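Local coordinates for putative oxidoreductase (Gluconobacter oxydans, PDB 3WJ7), which belongs to the short-chain dehydrogenase/reductase (SDR) family and probably reduces carbonyl substrates with a nicotinamide coenzyme, at residues Asn13-Thr19 with Gly77-His83; Met110-Leu114 with Lys172-Ala176; Met207-Glu212 with Leu249-Phe253; Ala278-Glu282 with Val294-Leu299. All coordinates share one frame; numbering follows the deposited sequence.

Contact 1: Asn13-Thr19 with Gly77-His83; sequences NDVTLVT and GVKILFH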
# COMPACT_ATOMS: atom_id res chain seq x y z
N ASN A 13 -3.37 29.83 29.71
CA ASN A 13 -4.43 30.83 29.32
C ASN A 13 -4.07 31.59 28.03
O ASN A 13 -4.94 32.15 27.35
CB ASN A 13 -4.63 31.84 30.46
CG ASN A 13 -6.07 32.32 30.57
OD1 ASN A 13 -6.95 31.86 29.83
ND2 ASN A 13 -6.33 33.24 31.51
N ASP A 14 -2.78 31.57 27.69
CA ASP A 14 -2.16 32.53 26.78
C ASP A 14 -1.10 31.83 25.94
O ASP A 14 -0.23 32.47 25.34
CB ASP A 14 -1.52 33.62 27.63
CG ASP A 14 -0.99 33.09 28.98
OD1 ASP A 14 -0.43 31.96 29.02
OD2 ASP A 14 -1.17 33.79 30.02
N VAL A 15 -1.17 30.50 25.91
CA VAL A 15 -0.16 29.72 25.19
C VAL A 15 -0.59 29.44 23.75
O VAL A 15 -1.75 29.14 23.49
CB VAL A 15 0.17 28.40 25.92
CG1 VAL A 15 1.23 27.63 25.16
CG2 VAL A 15 0.62 28.69 27.34
N THR A 16 0.37 29.61 22.83
CA THR A 16 0.25 29.20 21.45
C THR A 16 1.02 27.87 21.25
O THR A 16 2.23 27.79 21.49
CB THR A 16 0.74 30.35 20.58
OG1 THR A 16 -0.16 31.44 20.75
CG2 THR A 16 0.76 30.02 19.09
N LEU A 17 0.30 26.80 20.92
CA LEU A 17 0.93 25.50 20.61
C LEU A 17 1.14 25.38 19.10
O LEU A 17 0.19 25.53 18.34
CB LEU A 17 0.07 24.33 21.11
CG LEU A 17 0.46 22.86 20.74
CD1 LEU A 17 1.74 22.39 21.42
CD2 LEU A 17 -0.66 21.89 21.08
N VAL A 18 2.38 25.14 18.65
CA VAL A 18 2.60 24.81 17.24
C VAL A 18 3.12 23.40 17.12
O VAL A 18 3.94 23.01 17.92
CB VAL A 18 3.47 25.83 16.43
CG1 VAL A 18 3.95 27.02 17.24
CG2 VAL A 18 4.58 25.13 15.65
N THR A 19 2.61 22.62 16.18
CA THR A 19 3.11 21.27 15.97
C THR A 19 3.94 21.34 14.72
O THR A 19 3.85 22.34 14.02
CB THR A 19 2.00 20.26 15.66
OG1 THR A 19 1.40 20.59 14.40
CG2 THR A 19 0.97 20.26 16.78
N GLY A 77 -3.88 24.63 28.95
CA GLY A 77 -3.62 26.08 29.03
C GLY A 77 -3.40 26.76 27.69
O GLY A 77 -2.91 27.90 27.64
N VAL A 78 -3.75 26.06 26.60
CA VAL A 78 -3.49 26.53 25.22
C VAL A 78 -4.68 27.29 24.58
O VAL A 78 -5.76 26.76 24.48
CB VAL A 78 -3.07 25.35 24.30
CG1 VAL A 78 -3.01 25.76 22.82
CG2 VAL A 78 -1.75 24.72 24.77
N LYS A 79 -4.48 28.51 24.12
CA LYS A 79 -5.56 29.29 23.54
C LYS A 79 -5.65 29.08 22.01
O LYS A 79 -6.76 29.13 21.42
CB LYS A 79 -5.31 30.78 23.87
CG LYS A 79 -6.20 31.79 23.12
CD LYS A 79 -5.76 33.24 23.35
CE LYS A 79 -6.86 34.24 22.98
NZ LYS A 79 -6.31 35.45 22.31
N ILE A 80 -4.47 28.91 21.40
CA ILE A 80 -4.28 28.92 19.94
C ILE A 80 -3.36 27.78 19.50
O ILE A 80 -2.28 27.52 20.08
CB ILE A 80 -3.66 30.24 19.45
CG1 ILE A 80 -4.63 31.43 19.62
CG2 ILE A 80 -3.24 30.15 18.00
CD1 ILE A 80 -3.87 32.71 19.88
N LEU A 81 -3.81 27.10 18.45
CA LEU A 81 -3.14 25.99 17.89
C LEU A 81 -2.87 26.24 16.39
O LEU A 81 -3.79 26.55 15.61
CB LEU A 81 -3.97 24.72 18.08
CG LEU A 81 -3.42 23.53 17.28
CD1 LEU A 81 -2.03 23.12 17.79
CD2 LEU A 81 -4.37 22.36 17.33
N PHE A 82 -1.59 26.12 16.05
CA PHE A 82 -1.10 26.00 14.68
C PHE A 82 -0.72 24.55 14.41
O PHE A 82 0.26 24.06 14.96
CB PHE A 82 0.12 26.88 14.47
CG PHE A 82 -0.20 28.32 14.45
CD1 PHE A 82 -0.38 28.97 13.24
CD2 PHE A 82 -0.37 29.03 15.64
CE1 PHE A 82 -0.69 30.35 13.21
CE2 PHE A 82 -0.70 30.38 15.62
CZ PHE A 82 -0.85 31.05 14.41
N HIS A 83 -1.49 23.87 13.57
CA HIS A 83 -1.16 22.49 13.22
C HIS A 83 -0.39 22.49 11.93
O HIS A 83 -0.97 22.70 10.90
CB HIS A 83 -2.42 21.64 13.03
CG HIS A 83 -2.13 20.20 12.69
ND1 HIS A 83 -0.90 19.62 12.93
CD2 HIS A 83 -2.90 19.23 12.14
CE1 HIS A 83 -0.93 18.36 12.54
NE2 HIS A 83 -2.13 18.11 12.06
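L17 and L81 both hold CG anti to the backbone N (chi1 172° and 170°), which lays their side chains next to each other, pointing the same way, and brings L17 CD2 to 3.8 Å from L81 CD1. They belong to neighbouring parallel strands of the Rossmann-type sheet, 15-18 and 80-83, whose axes are 14° apart. The rungs between them are regular: L17 N donates to I80 O, and L17 O accepts from F82 N at 3.0 Å. The register slips by one residue between V15 and T16, a beta bulge. There V15 O receives K79 N at 2.9 Å and, weakly, I80 N at 3.4 Å. Helix 95-115 packs over L81 and T19 through L109. The other face carries T16, V18, I80 and F82, and T16 CG2 meets the edge of the F82 ring, 3.8 Å from CD2, while L33 of helix 24-35 covers this side. Further along, T19 N donates to F82 O, and beyond that backbone bond two polar side chains meet. H83 NE2 bonds T106 OG1, so both ring nitrogens are engaged: T19 OG1 lies in the plane of the H83 ring, at its edge, and shares a hydrogen bond with ND1, 2.9 Å away.

Contact 2: Met110-Leu114 with Lys172-Ala176; sequences MLAAL and KNLPA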
# COMPACT_ATOMS: atom_id res chain seq x y z
N MET A 110 -7.27 17.63 16.29
CA MET A 110 -8.44 18.49 16.22
C MET A 110 -9.49 18.21 17.32
O MET A 110 -9.98 19.12 17.97
CB MET A 110 -9.08 18.42 14.83
CG MET A 110 -8.23 18.98 13.69
SD MET A 110 -7.48 20.62 13.88
CE MET A 110 -5.76 20.21 14.12
N LEU A 111 -9.82 16.94 17.52
CA LEU A 111 -10.74 16.58 18.57
C LEU A 111 -10.17 16.93 19.95
O LEU A 111 -10.89 17.44 20.80
CB LEU A 111 -11.10 15.11 18.48
CG LEU A 111 -11.98 14.58 17.33
CD1 LEU A 111 -12.21 13.07 17.51
CD2 LEU A 111 -13.31 15.30 17.27
N ALA A 112 -8.87 16.68 20.17
CA ALA A 112 -8.23 17.02 21.46
C ALA A 112 -8.25 18.50 21.77
O ALA A 112 -8.51 18.88 22.92
CB ALA A 112 -6.81 16.45 21.56
N ALA A 113 -7.99 19.34 20.77
CA ALA A 113 -8.00 20.82 20.93
C ALA A 113 -9.41 21.34 21.22
O ALA A 113 -9.61 22.36 21.92
CB ALA A 113 -7.48 21.49 19.68
N LEU A 114 -10.37 20.64 20.64
CA LEU A 114 -11.76 20.92 20.85
C LEU A 114 -12.07 20.63 22.30
O LEU A 114 -12.56 21.50 23.02
CB LEU A 114 -12.60 20.03 19.93
CG LEU A 114 -14.09 20.28 19.82
CD1 LEU A 114 -14.33 21.71 19.37
CD2 LEU A 114 -14.71 19.32 18.84
N LYS A 172 -19.08 19.90 14.26
CA LYS A 172 -18.74 20.00 15.67
C LYS A 172 -18.23 21.38 16.01
O LYS A 172 -17.72 21.59 17.10
CB LYS A 172 -17.74 18.91 16.08
CG LYS A 172 -18.23 17.50 15.78
CD LYS A 172 -17.46 16.46 16.55
CE LYS A 172 -18.30 15.19 16.69
NZ LYS A 172 -17.63 14.16 17.54
N ASN A 173 -18.38 22.32 15.08
CA ASN A 173 -18.00 23.73 15.36
C ASN A 173 -16.56 23.93 15.87
O ASN A 173 -16.29 24.76 16.75
CB ASN A 173 -19.04 24.38 16.28
CG ASN A 173 -20.46 24.04 15.84
OD1 ASN A 173 -20.98 24.61 14.87
ND2 ASN A 173 -21.08 23.07 16.52
N LEU A 174 -15.66 23.13 15.30
CA LEU A 174 -14.20 23.33 15.40
C LEU A 174 -13.77 24.77 14.96
O LEU A 174 -14.07 25.25 13.89
CB LEU A 174 -13.49 22.23 14.59
CG LEU A 174 -11.98 22.19 14.78
CD1 LEU A 174 -11.57 21.38 16.00
CD2 LEU A 174 -11.28 21.71 13.51
N PRO A 175 -13.09 25.50 15.84
CA PRO A 175 -12.91 26.88 15.43
C PRO A 175 -11.67 27.03 14.55
O PRO A 175 -10.72 27.74 14.91
CB PRO A 175 -12.74 27.59 16.77
CG PRO A 175 -12.12 26.55 17.65
CD PRO A 175 -12.80 25.28 17.27
N ALA A 176 -11.66 26.32 13.43
CA ALA A 176 -10.47 26.23 12.56
C ALA A 176 -10.54 27.11 11.32
O ALA A 176 -11.60 27.27 10.68
CB ALA A 176 -10.16 24.78 12.18
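L174 sets both its methyl groups on M110, CD1 at the backbone carbonyl and CD2 at the sulfur, the side chains crossing at about a right angle. CD1 lies 3.4 Å from M110 O, while CD2 reaches M110 SD at 4.0 Å. That carbonyl oxygen is already used within the helix, accepting from L114 N at 3.1 Å, so the leucine methyl packs against an oxygen whose polar need is met along the helix. L114, one turn further on, meets the same methyl with its CB, 4.3 Å from L174 CD1. Its CG, anti to the backbone N (chi1 -172°), leads the branch across the start of the loop. There CD2 rests 4.1 Å from K172 CB, again at about a right angle, and CD1 comes 4.4 Å from P175 CD.

The next layer explains why the loop can present L174 in this way. N173 is the first residue to leave the helical conformation after helix 153-172, and it does so with positive phi. P175 then centres an inverse gamma turn, with a weak bond from A176 N to L174 O. Further out, I121 of strand 120-124 touches M110, A113 and L174, and L168 of helix 153-172 packs on M110, L111 and L174. Helix 95-115 leads into strand 120-124, and helix 153-172 carries the chain from strand 120-124 to strand 176-185. The contact thus joins two successive beta-alpha-beta crossovers of a Rossmann fold through apolar packing.

Contact 3: Met207-Glu212 with Leu249-Phe253; sequences MPAYVE and LGDLF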
# COMPACT_ATOMS: atom_id res chain seq x y z
N MET A 207 22.11 18.18 -12.86
CA MET A 207 20.75 17.84 -13.27
C MET A 207 20.58 17.93 -14.78
O MET A 207 20.18 18.97 -15.31
CB MET A 207 19.73 18.70 -12.55
CG MET A 207 18.27 18.29 -12.72
SD MET A 207 17.33 19.63 -11.98
CE MET A 207 17.56 20.83 -13.29
N PRO A 208 20.87 16.83 -15.48
CA PRO A 208 20.97 16.88 -16.93
C PRO A 208 19.61 16.96 -17.62
O PRO A 208 19.50 17.56 -18.69
CB PRO A 208 21.69 15.57 -17.30
CG PRO A 208 21.66 14.70 -16.05
CD PRO A 208 20.92 15.44 -14.97
N ALA A 209 18.60 16.37 -17.00
CA ALA A 209 17.27 16.22 -17.59
C ALA A 209 16.21 16.51 -16.56
O ALA A 209 16.49 16.54 -15.34
CB ALA A 209 17.07 14.82 -18.17
N TYR A 210 15.00 16.74 -17.06
CA TYR A 210 13.85 17.03 -16.23
C TYR A 210 12.62 16.98 -17.11
O TYR A 210 12.72 17.14 -18.32
CB TYR A 210 13.97 18.41 -15.56
CG TYR A 210 13.80 19.61 -16.45
CD1 TYR A 210 12.57 20.25 -16.57
CD2 TYR A 210 14.87 20.13 -17.15
CE1 TYR A 210 12.40 21.35 -17.41
CE2 TYR A 210 14.73 21.25 -17.98
CZ TYR A 210 13.50 21.85 -18.10
OH TYR A 210 13.36 22.95 -18.93
N VAL A 211 11.48 16.80 -16.46
CA VAL A 211 10.18 16.73 -17.12
C VAL A 211 9.48 18.03 -16.82
O VAL A 211 9.37 18.44 -15.66
CB VAL A 211 9.36 15.53 -16.59
CG1 VAL A 211 8.01 15.46 -17.27
CG2 VAL A 211 10.13 14.22 -16.76
N GLU A 212 9.02 18.70 -17.88
CA GLU A 212 8.41 20.01 -17.81
C GLU A 212 7.13 19.91 -17.00
O GLU A 212 6.40 18.92 -17.05
CB GLU A 212 8.12 20.56 -19.22
CG GLU A 212 7.57 22.00 -19.34
CD GLU A 212 8.45 23.10 -18.68
OE1 GLU A 212 8.69 23.07 -17.45
OE2 GLU A 212 8.89 24.04 -19.37
N LEU A 249 8.69 24.82 -14.78
CA LEU A 249 9.85 24.24 -14.14
C LEU A 249 11.12 24.66 -14.92
O LEU A 249 12.17 24.93 -14.34
CB LEU A 249 9.66 22.72 -14.03
CG LEU A 249 10.49 21.89 -13.06
CD1 LEU A 249 10.50 22.43 -11.64
CD2 LEU A 249 9.99 20.44 -13.05
N GLY A 250 11.00 24.73 -16.25
CA GLY A 250 12.08 25.19 -17.12
C GLY A 250 12.53 26.61 -16.75
O GLY A 250 13.75 26.89 -16.66
N ASP A 251 11.56 27.48 -16.49
CA ASP A 251 11.84 28.86 -16.12
C ASP A 251 12.52 28.94 -14.78
O ASP A 251 13.48 29.68 -14.61
CB ASP A 251 10.57 29.71 -16.14
CG ASP A 251 10.00 29.88 -17.54
OD1 ASP A 251 10.78 29.87 -18.53
OD2 ASP A 251 8.76 30.00 -17.67
N LEU A 252 12.02 28.16 -13.83
CA LEU A 252 12.66 27.98 -12.55
C LEU A 252 14.14 27.62 -12.68
O LEU A 252 14.99 28.25 -12.04
CB LEU A 252 11.96 26.88 -11.74
CG LEU A 252 12.54 26.67 -10.34
CD1 LEU A 252 12.48 27.95 -9.51
CD2 LEU A 252 11.84 25.53 -9.63
N PHE A 253 14.44 26.61 -13.51
CA PHE A 253 15.81 26.16 -13.73
C PHE A 253 16.67 27.18 -14.48
O PHE A 253 17.83 27.36 -14.13
CB PHE A 253 15.86 24.80 -14.41
CG PHE A 253 15.31 23.69 -13.57
CD1 PHE A 253 14.51 22.70 -14.14
CD2 PHE A 253 15.61 23.62 -12.20
CE1 PHE A 253 14.01 21.67 -13.37
CE2 PHE A 253 15.09 22.61 -11.42
CZ PHE A 253 14.29 21.63 -12.01
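M207 and Y210 both pack on F253, a Met-aromatic contact and an edge-to-face pair meeting on one ring, where the short strand 209-211 faces the first turn of helix 249-259. In the Met-aromatic contact, M207 CE stands over the centre of the F253 ring, 3.3 Å from its centroid, and SD follows over the same face. The chain is extended up to its bend at chi3 (75°), which tips the methyl onto the ring. In the aromatic pair, the edge of F253 is directed at the face of Y210, with centroids 5.0 Å apart and planes at 73°. W283 of the second subunit packs on both M207 and Y210, so the cluster continues into the assembly. L249 adds apolar packing, its CD2 4.4 Å from Y210 CD1, and the same methyl also lies against V211 O.

The polar part belongs to E212. Its OE2 has a long, weak ion pair with K268, from the strand that pairs with 209-211. Its other oxygen serves the start of the helix, where a carboxylate would be expected to suit the helix dipole. G250 N donates to E212 OE1 at 3.1 Å, meeting it on the syn side with an N-H...O angle of 156°.

Contact 4: Ala278-Glu282 with Val294-Leu299; sequences ALVSE and VTRETL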
# COMPACT_ATOMS: atom_id res chain seq x y z
N ALA A 278 3.06 5.53 -20.23
CA ALA A 278 1.72 5.27 -19.65
C ALA A 278 1.10 4.05 -20.31
O ALA A 278 0.57 3.15 -19.63
CB ALA A 278 0.82 6.47 -19.86
N LEU A 279 1.19 4.03 -21.64
CA LEU A 279 0.63 2.97 -22.40
C LEU A 279 1.33 1.66 -22.09
O LEU A 279 0.67 0.67 -21.86
CB LEU A 279 0.75 3.30 -23.87
CG LEU A 279 -0.09 2.48 -24.84
CD1 LEU A 279 -1.58 2.73 -24.54
CD2 LEU A 279 0.31 2.89 -26.26
N VAL A 280 2.65 1.67 -22.05
CA VAL A 280 3.40 0.46 -21.80
C VAL A 280 3.09 -0.05 -20.41
O VAL A 280 2.80 -1.23 -20.19
CB VAL A 280 4.93 0.68 -21.97
CG1 VAL A 280 5.68 -0.63 -21.74
CG2 VAL A 280 5.22 1.19 -23.37
N SER A 281 3.14 0.87 -19.46
CA SER A 281 2.66 0.65 -18.10
C SER A 281 1.29 -0.05 -18.01
O SER A 281 1.16 -1.02 -17.30
CB SER A 281 2.68 1.98 -17.35
OG SER A 281 1.95 1.91 -16.16
N GLU A 282 0.28 0.42 -18.73
CA GLU A 282 -1.01 -0.29 -18.76
C GLU A 282 -0.86 -1.68 -19.32
O GLU A 282 -1.46 -2.61 -18.79
CB GLU A 282 -2.06 0.44 -19.58
CG GLU A 282 -2.49 1.78 -19.00
CD GLU A 282 -3.44 2.57 -19.92
OE1 GLU A 282 -4.25 1.97 -20.67
OE2 GLU A 282 -3.38 3.84 -19.87
N VAL A 294 0.31 3.73 -12.97
CA VAL A 294 0.25 4.84 -13.89
C VAL A 294 -0.50 4.41 -15.13
O VAL A 294 -0.30 3.31 -15.61
CB VAL A 294 1.67 5.24 -14.21
CG1 VAL A 294 1.80 5.87 -15.57
CG2 VAL A 294 2.17 6.18 -13.14
N THR A 295 -1.40 5.26 -15.64
CA THR A 295 -2.20 4.99 -16.85
C THR A 295 -2.26 6.29 -17.68
O THR A 295 -1.93 7.35 -17.15
CB THR A 295 -3.67 4.59 -16.51
OG1 THR A 295 -4.38 5.73 -16.08
CG2 THR A 295 -3.77 3.59 -15.37
N ARG A 296 -2.72 6.22 -18.93
CA ARG A 296 -3.20 7.44 -19.64
C ARG A 296 -4.10 8.34 -18.81
O ARG A 296 -3.92 9.55 -18.80
CB ARG A 296 -3.92 7.09 -20.93
CG ARG A 296 -3.02 6.37 -21.91
CD ARG A 296 -3.82 5.80 -23.05
NE ARG A 296 -4.71 4.75 -22.59
CZ ARG A 296 -5.44 3.97 -23.38
NH1 ARG A 296 -5.39 4.14 -24.68
NH2 ARG A 296 -6.19 3.02 -22.85
N GLU A 297 -5.06 7.76 -18.09
CA GLU A 297 -5.97 8.52 -17.21
C GLU A 297 -5.18 9.23 -16.10
O GLU A 297 -5.54 10.30 -15.64
CB GLU A 297 -7.09 7.60 -16.62
CG GLU A 297 -8.30 8.33 -16.01
CD GLU A 297 -9.04 7.58 -14.88
OE1 GLU A 297 -8.57 7.57 -13.70
OE2 GLU A 297 -10.13 7.02 -15.15
N THR A 298 -4.08 8.63 -15.68
CA THR A 298 -3.21 9.25 -14.69
C THR A 298 -2.46 10.44 -15.26
O THR A 298 -2.49 11.54 -14.69
CB THR A 298 -2.29 8.21 -14.01
OG1 THR A 298 -2.93 7.88 -12.78
CG2 THR A 298 -0.90 8.76 -13.63
N LEU A 299 -1.80 10.22 -16.38
CA LEU A 299 -1.08 11.25 -17.06
C LEU A 299 -1.93 12.49 -17.38
O LEU A 299 -1.43 13.61 -17.31
CB LEU A 299 -0.47 10.66 -18.33
CG LEU A 299 0.49 11.57 -19.09
CD1 LEU A 299 1.75 11.91 -18.29
CD2 LEU A 299 0.86 10.90 -20.39
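E282 and R296 meet at about a right angle, their carboxylate and guanidinium planes turned 55° apart, so the two groups do not lie coplanar as in a flat bidentate pair. The two carboxylate oxygens divide the work. OE2 accepts from R296 NE at 3.2 Å, where NE stands out of the carboxylate plane and OE2 out of the guanidinium plane, and it also takes R296 N, 2.6 Å away and nearly along its C-O axis. OE1 receives a weak bond from NH2, at 3.1 Å. The arginine chain bends at chi3 (-66°), folding back so that its backbone N and its NE both reach the same carboxylate. L279 CD1 sits over one face of the guanidinium group, toward its rim, 4.1 Å from R296 NH1. The strongest partner of this arginine lies elsewhere: NH2 forms a salt bridge with D201 of the third subunit.

Two successive helices joined by a short loop set the scene: the beginning of helix 296-302 lies against the side of helix 275-288. T295 is the N-cap of the second helix, and its OG1 accepts from T298 N at 2.9 Å. With R296 N the first amide after the cap, E282 OE2 meets the N-terminal end of the helix, and its negative charge would probably favour that end. The E282 side chain crosses T295 squarely, with OE2 3.5 Å from T295 CB.

One turn before E282, A278 sets CB against the backbone of the second segment, 3.7 Å from R296 N, while F288 of the second subunit packs on A278, V294 and L299. S281 directs its hydroxyl at the loop: OG donates to V294 O at 2.7 Å, tilted 32° from the carbonyl plane.

In the fold
Contacts 1 and 2 form one continuous region of the Rossmann sheet and its helices: their centres are about 13 Å apart, and H83 CD2 touches M110 CE at 3.6 Å, while L81 packs on M110 and A113. Contacts 3 and 4 lie far off, about 41 and 45 Å from contact 1 between centres; their own centres are about 22 Å apart and their nearest atoms about 7 Å. Both touch the second subunit; contact 4 also meets the third. Contact 1 ends at the C-terminal edge of its parallel strands, the side where SDR enzymes generally hold the coenzyme. Bound mercury ions lie about 9 Å from the H83 side chain and about 4 Å from that of M207.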